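Local coordinates for protein transcriptional regulator, LacI family (Burkholderia phymatum, PDB 2RGY) that probably regulates transcription as a LacI-family protein whose periplasmic-binding-protein-like domain probably senses a small effector such as a sugar, at residues T122-H128 and M276-R282. Residues are numbered along the deposited sequence; the frame is centred on the assembly and turned at random.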
loop_
_atom_site.group_PDB
_atom_site.type_symbol
_atom_site.label_atom_id
_atom_site.label_comp_id
_atom_site.label_asym_id
_atom_site.label_seq_id
_atom_site.Cartn_x
_atom_site.Cartn_y
_atom_site.Cartn_z
ATOM N N THR A 122 -22.787 4.115 14.335
ATOM C CA THR A 122 -22.501 2.691 14.387
ATOM C C THR A 122 -22.184 2.334 15.838
ATOM O O THR A 122 -22.783 1.424 16.410
ATOM C CB THR A 122 -21.287 2.307 13.503
ATOM O OG1 THR A 122 -21.503 2.746 12.159
ATOM C CG2 THR A 122 -21.098 0.799 13.501
ATOM N N LEU A 123 -21.257 3.070 16.438
ATOM C CA LEU A 123 -20.867 2.822 17.819
ATOM C C LEU A 123 -22.025 3.015 18.799
ATOM O O LEU A 123 -22.295 2.158 19.637
ATOM C CB LEU A 123 -19.708 3.739 18.212
ATOM C CG LEU A 123 -18.397 3.470 17.463
ATOM C CD1 LEU A 123 -17.341 4.502 17.844
ATOM C CD2 LEU A 123 -17.916 2.059 17.780
ATOM N N ILE A 124 -22.709 4.141 18.693
ATOM C CA ILE A 124 -23.803 4.403 19.602
ATOM C C ILE A 124 -24.926 3.385 19.474
ATOM O O ILE A 124 -25.482 2.956 20.475
ATOM C CB ILE A 124 -24.347 5.827 19.410
ATOM C CG1 ILE A 124 -23.322 6.828 19.964
ATOM C CG2 ILE A 124 -25.681 5.985 20.150
ATOM C CD1 ILE A 124 -23.498 8.234 19.458
ATOM N N GLU A 125 -25.239 2.975 18.251
ATOM C CA GLU A 125 -26.301 2.003 18.036
ATOM C C GLU A 125 -25.951 0.649 18.644
ATOM O O GLU A 125 -26.833 -0.176 18.899
ATOM C CB GLU A 125 -26.589 1.861 16.541
ATOM C CG GLU A 125 -27.245 3.117 15.953
ATOM C CD GLU A 125 -27.510 3.012 14.466
ATOM O OE1 GLU A 125 -27.060 2.025 13.842
ATOM O OE2 GLU A 125 -28.168 3.923 13.910
ATOM N N HIS A 126 -24.661 0.425 18.881
ATOM C CA HIS A 126 -24.223 -0.826 19.471
ATOM C C HIS A 126 -24.103 -0.707 20.987
ATOM O O HIS A 126 -23.428 -1.505 21.633
ATOM C CB HIS A 126 -22.904 -1.274 18.831
ATOM C CG HIS A 126 -23.090 -1.924 17.496
ATOM N ND1 HIS A 126 -23.297 -3.280 17.353
ATOM C CD2 HIS A 126 -23.188 -1.396 16.254
ATOM C CE1 HIS A 126 -23.516 -3.559 16.081
ATOM N NE2 HIS A 126 -23.457 -2.432 15.392
ATOM N N GLY A 127 -24.768 0.304 21.543
ATOM C CA GLY A 127 -24.766 0.497 22.981
ATOM C C GLY A 127 -23.583 1.193 23.631
ATOM O O GLY A 127 -23.556 1.340 24.846
ATOM N N HIS A 128 -22.603 1.629 22.852
ATOM C CA HIS A 128 -21.449 2.301 23.438
ATOM C C HIS A 128 -21.764 3.761 23.808
ATOM O O HIS A 128 -22.283 4.514 22.985
ATOM C CB HIS A 128 -20.276 2.227 22.457
ATOM C CG HIS A 128 -19.889 0.825 22.099
ATOM N ND1 HIS A 128 -19.071 0.050 22.896
ATOM C CD2 HIS A 128 -20.258 0.034 21.065
ATOM C CE1 HIS A 128 -18.957 -1.153 22.366
ATOM N NE2 HIS A 128 -19.669 -1.192 21.255
HETATM N N MSE A 276 -19.826 -3.119 7.534
HETATM C CA MSE A 276 -19.858 -3.868 8.781
HETATM C C MSE A 276 -19.075 -5.162 8.681
HETATM O O MSE A 276 -19.371 -6.013 7.843
HETATM C CB MSE A 276 -21.305 -4.193 9.180
HETATM C CG MSE A 276 -22.097 -3.044 9.795
HETATM SE SE MSE A 276 -21.486 -2.455 11.411
HETATM C CE MSE A 276 -21.241 -3.971 12.283
ATOM N N ARG A 277 -18.072 -5.305 9.537
ATOM C CA ARG A 277 -17.272 -6.521 9.537
ATOM C C ARG A 277 -17.294 -7.118 10.931
ATOM O O ARG A 277 -18.377 -7.302 11.484
ATOM C CB ARG A 277 -15.852 -6.223 9.039
ATOM C CG ARG A 277 -15.866 -5.669 7.607
ATOM C CD ARG A 277 -14.621 -6.040 6.822
ATOM N NE ARG A 277 -14.684 -5.602 5.426
ATOM C CZ ARG A 277 -14.548 -4.342 5.023
ATOM N NH1 ARG A 277 -14.340 -3.377 5.909
ATOM N NH2 ARG A 277 -14.610 -4.048 3.733
ATOM N N ALA A 278 -16.139 -7.382 11.532
ATOM C CA ALA A 278 -16.151 -8.003 12.850
ATOM C C ALA A 278 -15.512 -7.250 14.009
ATOM O O ALA A 278 -15.379 -7.806 15.101
ATOM C CB ALA A 278 -15.535 -9.397 12.749
ATOM N N SER A 279 -15.126 -5.997 13.804
ATOM C CA SER A 279 -14.477 -5.251 14.876
ATOM C C SER A 279 -15.431 -4.470 15.772
ATOM O O SER A 279 -15.010 -3.891 16.765
ATOM C CB SER A 279 -13.432 -4.295 14.303
ATOM O OG SER A 279 -14.055 -3.365 13.455
ATOM N N VAL A 280 -16.710 -4.441 15.420
ATOM C CA VAL A 280 -17.697 -3.744 16.241
ATOM C C VAL A 280 -18.774 -4.719 16.737
ATOM O O VAL A 280 -19.368 -5.453 15.947
ATOM C CB VAL A 280 -18.380 -2.586 15.465
ATOM C CG1 VAL A 280 -19.428 -1.902 16.353
ATOM C CG2 VAL A 280 -17.338 -1.573 15.021
ATOM N N ALA A 281 -19.006 -4.726 18.047
ATOM C CA ALA A 281 -20.006 -5.597 18.659
ATOM C C ALA A 281 -20.739 -4.832 19.761
ATOM O O ALA A 281 -20.344 -3.730 20.122
ATOM C CB ALA A 281 -19.334 -6.845 19.237
ATOM N N ARG A 282 -21.806 -5.413 20.298
ATOM C CA ARG A 282 -22.571 -4.749 21.349
ATOM C C ARG A 282 -21.801 -4.692 22.674
ATOM O O ARG A 282 -21.096 -5.672 22.990
ATOM C CB ARG A 282 -23.903 -5.477 21.540
ATOM C CG ARG A 282 -24.804 -4.887 22.604
ATOM C CD ARG A 282 -26.221 -4.737 22.077
ATOM N NE ARG A 282 -26.623 -3.337 22.136
ATOM C CZ ARG A 282 -27.081 -2.648 21.100
ATOM N NH1 ARG A 282 -27.214 -3.225 19.907
ATOM N NH2 ARG A 282 -27.387 -1.372 21.258
#
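Two donors grip Ala281 O: His128 NE2, at 2.9 Å from it, and the hydroxyl of Ser220. The histidine bond is nearly linear with the carbonyl (C=O...N angle 172°), and the oxygen lies close to the ring plane. His128 ND1 is bonded to Thr191 OG1, so both ring nitrogens are engaged and the rotation of the ring is fixed.

Val280 points at the helix end. Its CG1, anti to the backbone N (chi1 179°), sits over one face of the His126 imidazole, 3.9 Å from the centroid and displaced toward the rim, which meets the geometry of a CH-pi contact. Met276, a selenomethionine, approaches that ring obliquely, with CE 4.1 Å from His126 NE2, while its SE lies 3.9 Å from Thr122 CG2.

Arg282, the last modelled residue, also touches a crystal neighbour, which may influence its pose. One guanidinium face lies against His126 C, and NH2 donates to Glu125 O at 2.7 Å with a bent N-H...O angle of 131°. Beside this bond a Schellman motif ends the helix: Gly127, its C-prime residue at positive phi, bonds Ile124 O through N (2.9 Å), and His128 N reaches Leu123 O (3.3 Å).

Within the periplasmic-binding-protein-like domain, the contact joins the C-terminal end of helix 112-125 to the chain leaving antiparallel edge strand 273-275 of the mixed sheet; Thr122 and Leu123 also rest on Ile222 of strand 220-223, and Val280 on Thr238 of parallel neighbour 238-241.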